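Local coordinates for protein 6-phospho-alpha-glucosidase (Merdibacter massiliensis, PDB 6VC6) that probably hydrolyses 6-phospho-alpha-glucosides to release glucose 6-phosphate, using bound NAD and manganese(II) as in other family 4 glycosidases, at residues 190-202 against 348-360. Numbering follows the deposited sequence.
Sequences DLDPVYFGLNHYG and IANMQDDAMVELV. With MN (manganese (II) ion), chain E; G6P (6-O-phosphono-alpha-D-glucopyranose), chain F.
Glu358 reaches from strand 356-360 to Tyr195 on the antiparallel strand 191-196, an example of how a buried carboxylate can tie two sheets together beside a metal site. Its CG lies anti to the backbone N (chi1 -162°) and the chain stays extended beyond, carrying the carboxylate obliquely across the end of the phenol. Ring and carboxylate planes stand 55° apart, and the Tyr195 hydroxyl donates to OE1 of Glu358 at 2.8 Å. The same OE1 accepts a hydrogen from water 2 at 2.9 Å, and that water takes the backbone N-H of His200 at 3.1 Å. A phenylalanine in place of Tyr195 would probably leave Glu358 OE1 with the water but without its phenolic donor, and the carboxylate freer to turn. Where the main chains meet, Glu358 N donates to Gly197 O at 2.6 Å. At phi 140° a side chain on Gly197 would press against Phe196 O and run into Tyr201 O. Apolar contacts flank the polar core: Leu198 CD2 packs on Val357 CG1 (3.9 Å) and the CE methyl of Met351, modelled as selenomethionine, while Leu359 CD2 meets Phe196 CB at 3.9 Å. His200 NE2 binds manganese at 2.2 Å, sharing it with Cys170 and with O2 and O3 of the sugar phosphate. Glu358 thus belongs to the second shell: through one water its probably negative carboxylate may help hold the backbone of the metal ligand His200.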
loop_
_atom_site.group_PDB
_atom_site.type_symbol
_atom_site.label_atom_id
_atom_site.label_comp_id
_atom_site.label_asym_id
_atom_site.label_seq_id
_atom_site.Cartn_x
_atom_site.Cartn_y
_atom_site.Cartn_z
ATOM N N ASP A 190 3.020 -21.681 4.180
ATOM C CA ASP A 190 2.386 -22.683 5.026
ATOM C C ASP A 190 1.768 -22.080 6.282
ATOM O O ASP A 190 1.566 -22.794 7.271
ATOM C CB ASP A 190 3.396 -23.769 5.402
ATOM C CG ASP A 190 3.852 -24.578 4.204
ATOM O OD1 ASP A 190 5.047 -24.934 4.143
ATOM O OD2 ASP A 190 3.013 -24.857 3.321
ATOM N N LEU A 191 1.468 -20.785 6.265
ATOM C CA LEU A 191 0.845 -20.099 7.389
ATOM C C LEU A 191 -0.542 -19.623 6.983
ATOM O O LEU A 191 -0.703 -18.992 5.933
ATOM C CB LEU A 191 1.698 -18.915 7.851
ATOM C CG LEU A 191 3.161 -19.209 8.193
ATOM C CD1 LEU A 191 3.960 -17.917 8.285
ATOM C CD2 LEU A 191 3.263 -19.999 9.488
ATOM N N ASP A 192 -1.540 -19.929 7.812
ATOM C CA ASP A 192 -2.918 -19.519 7.560
ATOM C C ASP A 192 -3.344 -18.502 8.609
ATOM O O ASP A 192 -3.672 -18.880 9.745
ATOM C CB ASP A 192 -3.858 -20.728 7.575
ATOM C CG ASP A 192 -3.607 -21.675 6.419
ATOM O OD1 ASP A 192 -3.625 -22.903 6.642
ATOM O OD2 ASP A 192 -3.388 -21.190 5.290
ATOM N N PRO A 193 -3.356 -17.212 8.290
ATOM C CA PRO A 193 -3.678 -16.196 9.293
ATOM C C PRO A 193 -5.168 -15.889 9.377
ATOM O O PRO A 193 -5.938 -16.102 8.438
ATOM C CB PRO A 193 -2.905 -14.970 8.787
ATOM C CG PRO A 193 -2.939 -15.123 7.301
ATOM C CD PRO A 193 -2.912 -16.612 7.019
ATOM N N VAL A 194 -5.558 -15.388 10.545
ATOM C CA VAL A 194 -6.858 -14.760 10.760
ATOM C C VAL A 194 -6.585 -13.312 11.139
ATOM O O VAL A 194 -5.917 -13.044 12.146
ATOM C CB VAL A 194 -7.676 -15.476 11.845
ATOM C CG1 VAL A 194 -9.032 -14.806 12.013
ATOM C CG2 VAL A 194 -7.845 -16.948 11.498
ATOM N N TYR A 195 -7.091 -12.382 10.332
ATOM C CA TYR A 195 -6.670 -10.990 10.395
ATOM C C TYR A 195 -7.881 -10.077 10.274
ATOM O O TYR A 195 -8.850 -10.394 9.578
ATOM C CB TYR A 195 -5.649 -10.694 9.283
ATOM C CG TYR A 195 -5.152 -9.268 9.206
ATOM C CD1 TYR A 195 -5.822 -8.317 8.444
ATOM C CD2 TYR A 195 -3.995 -8.878 9.868
ATOM C CE1 TYR A 195 -5.365 -7.016 8.362
ATOM C CE2 TYR A 195 -3.530 -7.579 9.791
ATOM C CZ TYR A 195 -4.219 -6.652 9.036
ATOM O OH TYR A 195 -3.760 -5.358 8.955
ATOM N N PHE A 196 -7.816 -8.938 10.961
ATOM C CA PHE A 196 -8.844 -7.914 10.851
ATOM C C PHE A 196 -8.210 -6.550 11.076
ATOM O O PHE A 196 -7.166 -6.433 11.726
ATOM C CB PHE A 196 -9.996 -8.140 11.846
ATOM C CG PHE A 196 -9.701 -7.674 13.252
ATOM C CD1 PHE A 196 -9.979 -6.370 13.645
ATOM C CD2 PHE A 196 -9.169 -8.547 14.186
ATOM C CE1 PHE A 196 -9.712 -5.945 14.934
ATOM C CE2 PHE A 196 -8.903 -8.127 15.478
ATOM C CZ PHE A 196 -9.175 -6.825 15.852
ATOM N N GLY A 197 -8.855 -5.521 10.543
ATOM C CA GLY A 197 -8.454 -4.153 10.762
ATOM C C GLY A 197 -8.575 -3.346 9.489
ATOM O O GLY A 197 -9.064 -3.823 8.466
ATOM N N LEU A 198 -8.138 -2.094 9.572
ATOM C CA LEU A 198 -8.003 -1.245 8.401
ATOM C C LEU A 198 -6.594 -1.383 7.832
ATOM O O LEU A 198 -5.718 -2.017 8.423
ATOM C CB LEU A 198 -8.300 0.214 8.754
ATOM C CG LEU A 198 -9.502 0.470 9.664
ATOM C CD1 LEU A 198 -9.614 1.948 10.008
ATOM C CD2 LEU A 198 -10.784 -0.030 9.017
ATOM N N ASN A 199 -6.380 -0.783 6.665
ATOM C CA ASN A 199 -5.054 -0.801 6.067
ATOM C C ASN A 199 -4.065 -0.075 6.970
ATOM O O ASN A 199 -4.332 1.036 7.435
ATOM C CB ASN A 199 -5.076 -0.155 4.685
ATOM C CG ASN A 199 -3.725 -0.209 4.005
ATOM O OD1 ASN A 199 -3.205 -1.286 3.730
ATOM N ND2 ASN A 199 -3.144 0.955 3.743
ATOM N N HIS A 200 -2.923 -0.718 7.221
ATOM C CA HIS A 200 -1.887 -0.185 8.107
ATOM C C HIS A 200 -2.435 0.061 9.510
ATOM O O HIS A 200 -2.072 1.031 10.180
ATOM C CB HIS A 200 -1.261 1.087 7.529
ATOM C CG HIS A 200 -0.493 0.856 6.267
ATOM N ND1 HIS A 200 -0.161 1.873 5.398
ATOM C CD2 HIS A 200 -0.017 -0.283 5.712
ATOM C CE1 HIS A 200 0.506 1.373 4.374
ATOM N NE2 HIS A 200 0.607 0.067 4.540
ATOM N N TYR A 201 -3.312 -0.837 9.959
ATOM C CA TYR A 201 -3.970 -0.737 11.256
ATOM C C TYR A 201 -4.720 -2.033 11.541
ATOM O O TYR A 201 -5.950 -2.075 11.437
ATOM C CB TYR A 201 -4.932 0.456 11.281
ATOM C CG TYR A 201 -5.048 1.161 12.618
ATOM C CD1 TYR A 201 -4.642 0.543 13.795
ATOM C CD2 TYR A 201 -5.573 2.445 12.701
ATOM C CE1 TYR A 201 -4.753 1.189 15.017
ATOM C CE2 TYR A 201 -5.687 3.097 13.915
ATOM C CZ TYR A 201 -5.276 2.466 15.070
ATOM O OH TYR A 201 -5.389 3.114 16.280
ATOM N N GLY A 202 -3.998 -3.096 11.889
ATOM C CA GLY A 202 -4.641 -4.387 12.051
ATOM C C GLY A 202 -3.881 -5.300 12.986
ATOM O O GLY A 202 -2.791 -4.981 13.466
ATOM N N ILE A 348 -17.000 -7.337 9.558
ATOM C CA ILE A 348 -16.748 -6.920 10.932
ATOM C C ILE A 348 -18.094 -6.480 11.493
ATOM O O ILE A 348 -18.624 -5.431 11.110
ATOM C CB ILE A 348 -15.698 -5.804 11.012
ATOM C CG1 ILE A 348 -14.397 -6.255 10.345
ATOM C CG2 ILE A 348 -15.445 -5.417 12.462
ATOM C CD1 ILE A 348 -13.246 -5.283 10.519
ATOM N N ALA A 349 -18.650 -7.285 12.401
ATOM C CA ALA A 349 -20.078 -7.206 12.692
ATOM C C ALA A 349 -20.464 -5.924 13.423
ATOM O O ALA A 349 -21.570 -5.412 13.214
ATOM C CB ALA A 349 -20.514 -8.429 13.501
ATOM N N ASN A 350 -19.592 -5.390 14.278
ATOM C CA ASN A 350 -19.925 -4.209 15.065
ATOM C C ASN A 350 -19.318 -2.928 14.497
ATOM O O ASN A 350 -19.150 -1.951 15.234
ATOM C CB ASN A 350 -19.503 -4.401 16.523
ATOM C CG ASN A 350 -18.081 -4.902 16.662
ATOM O OD1 ASN A 350 -17.444 -5.283 15.681
ATOM N ND2 ASN A 350 -17.577 -4.912 17.891
HETATM N N MSE A 351 -18.993 -2.912 13.208
HETATM C CA MSE A 351 -18.596 -1.680 12.534
HETATM C C MSE A 351 -19.563 -1.401 11.387
HETATM O O MSE A 351 -20.281 -2.299 10.946
HETATM C CB MSE A 351 -17.154 -1.769 12.028
HETATM C CG MSE A 351 -16.115 -1.424 13.088
HETATM SE SE MSE A 351 -14.267 -1.578 12.474
HETATM C CE MSE A 351 -14.262 -0.145 11.152
ATOM N N GLN A 352 -19.584 -0.156 10.912
ATOM C CA GLN A 352 -20.573 0.251 9.924
ATOM C C GLN A 352 -20.378 -0.501 8.609
ATOM O O GLN A 352 -19.292 -0.998 8.297
ATOM C CB GLN A 352 -20.503 1.760 9.684
ATOM C CG GLN A 352 -19.133 2.272 9.280
ATOM C CD GLN A 352 -18.958 3.749 9.575
ATOM O OE1 GLN A 352 -18.484 4.127 10.646
ATOM N NE2 GLN A 352 -19.347 4.592 8.626
ATOM N N ASP A 353 -21.462 -0.572 7.831
ATOM C CA ASP A 353 -21.461 -1.373 6.611
ATOM C C ASP A 353 -20.487 -0.823 5.575
ATOM O O ASP A 353 -19.784 -1.589 4.907
ATOM C CB ASP A 353 -22.872 -1.436 6.022
ATOM C CG ASP A 353 -23.790 -2.363 6.795
ATOM O OD1 ASP A 353 -25.015 -2.321 6.551
ATOM O OD2 ASP A 353 -23.293 -3.131 7.644
ATOM N N ASP A 354 -20.433 0.501 5.423
ATOM C CA ASP A 354 -19.698 1.126 4.331
ATOM C C ASP A 354 -18.239 1.416 4.676
ATOM O O ASP A 354 -17.637 2.311 4.072
ATOM C CB ASP A 354 -20.402 2.414 3.889
ATOM C CG ASP A 354 -20.530 3.433 5.009
ATOM O OD1 ASP A 354 -20.052 3.167 6.132
ATOM O OD2 ASP A 354 -21.114 4.509 4.762
ATOM N N ALA A 355 -17.659 0.686 5.622
ATOM C CA ALA A 355 -16.252 0.847 5.955
ATOM C C ALA A 355 -15.398 -0.053 5.072
ATOM O O ALA A 355 -15.724 -1.224 4.859
ATOM C CB ALA A 355 -15.998 0.524 7.427
HETATM N N MSE A 356 -14.313 0.506 4.547
HETATM C CA MSE A 356 -13.339 -0.289 3.810
HETATM C C MSE A 356 -12.356 -0.905 4.800
HETATM O O MSE A 356 -11.587 -0.195 5.448
HETATM C CB MSE A 356 -12.604 0.563 2.772
HETATM C CG MSE A 356 -13.511 1.211 1.731
HETATM SE SE MSE A 356 -14.662 -0.055 0.779
HETATM C CE MSE A 356 -13.320 -0.949 -0.312
ATOM N N VAL A 357 -12.395 -2.230 4.925
ATOM C CA VAL A 357 -11.618 -2.948 5.924
ATOM C C VAL A 357 -10.673 -3.920 5.222
ATOM O O VAL A 357 -10.769 -4.161 4.020
ATOM C CB VAL A 357 -12.514 -3.689 6.934
ATOM C CG1 VAL A 357 -13.345 -2.694 7.731
ATOM C CG2 VAL A 357 -13.411 -4.683 6.216
ATOM N N GLU A 358 -9.755 -4.483 6.005
ATOM C CA GLU A 358 -8.717 -5.382 5.515
ATOM C C GLU A 358 -8.917 -6.751 6.150
ATOM O O GLU A 358 -8.862 -6.879 7.378
ATOM C CB GLU A 358 -7.327 -4.831 5.843
ATOM C CG GLU A 358 -6.195 -5.438 5.041
ATOM C CD GLU A 358 -4.892 -4.684 5.221
ATOM O OE1 GLU A 358 -4.436 -4.549 6.376
ATOM O OE2 GLU A 358 -4.325 -4.223 4.209
ATOM N N LEU A 359 -9.150 -7.768 5.320
ATOM C CA LEU A 359 -9.495 -9.093 5.820
ATOM C C LEU A 359 -8.936 -10.164 4.893
ATOM O O LEU A 359 -8.536 -9.893 3.758
ATOM C CB LEU A 359 -11.012 -9.268 5.946
ATOM C CG LEU A 359 -11.791 -8.294 6.829
ATOM C CD1 LEU A 359 -13.255 -8.344 6.463
ATOM C CD2 LEU A 359 -11.587 -8.617 8.298
ATOM N N VAL A 360 -8.928 -11.400 5.397
ATOM C CA VAL A 360 -8.593 -12.555 4.572
ATOM C C VAL A 360 -9.755 -12.851 3.635
ATOM O O VAL A 360 -10.920 -12.873 4.053
ATOM C CB VAL A 360 -8.269 -13.770 5.454
ATOM C CG1 VAL A 360 -7.988 -14.997 4.597
ATOM C CG2 VAL A 360 -7.091 -13.470 6.368
HETATM MN MN MN E . 0.800 -0.848 2.572
HETATM C C1 G6P F . 5.100 -0.703 3.921
HETATM C C2 G6P F . 3.674 -0.495 3.392
HETATM C C3 G6P F . 3.576 0.435 2.196
HETATM C C4 G6P F . 4.501 1.610 2.411
HETATM C C5 G6P F . 5.921 1.081 2.353
HETATM C C6 G6P F . 6.895 2.206 2.678
HETATM O O1 G6P F . 5.408 -2.103 3.923
HETATM O O2 G6P F . 3.110 -1.766 3.042
HETATM O O3 G6P F . 2.232 0.895 2.023
HETATM O O4 G6P F . 4.295 2.574 1.375
HETATM O O5 G6P F . 6.172 0.025 3.288
HETATM O O6 G6P F . 8.151 1.914 2.076
HETATM P P G6P F . 9.290 3.043 1.976
HETATM O O1P G6P F . 8.909 3.798 0.724
HETATM O O2P G6P F . 9.150 3.839 3.253
HETATM O O3P G6P F . 10.575 2.255 1.888
HETATM O O HOH W 1 -9.700 -12.184 8.177
HETATM O O HOH W 2 -1.811 -3.389 6.117
#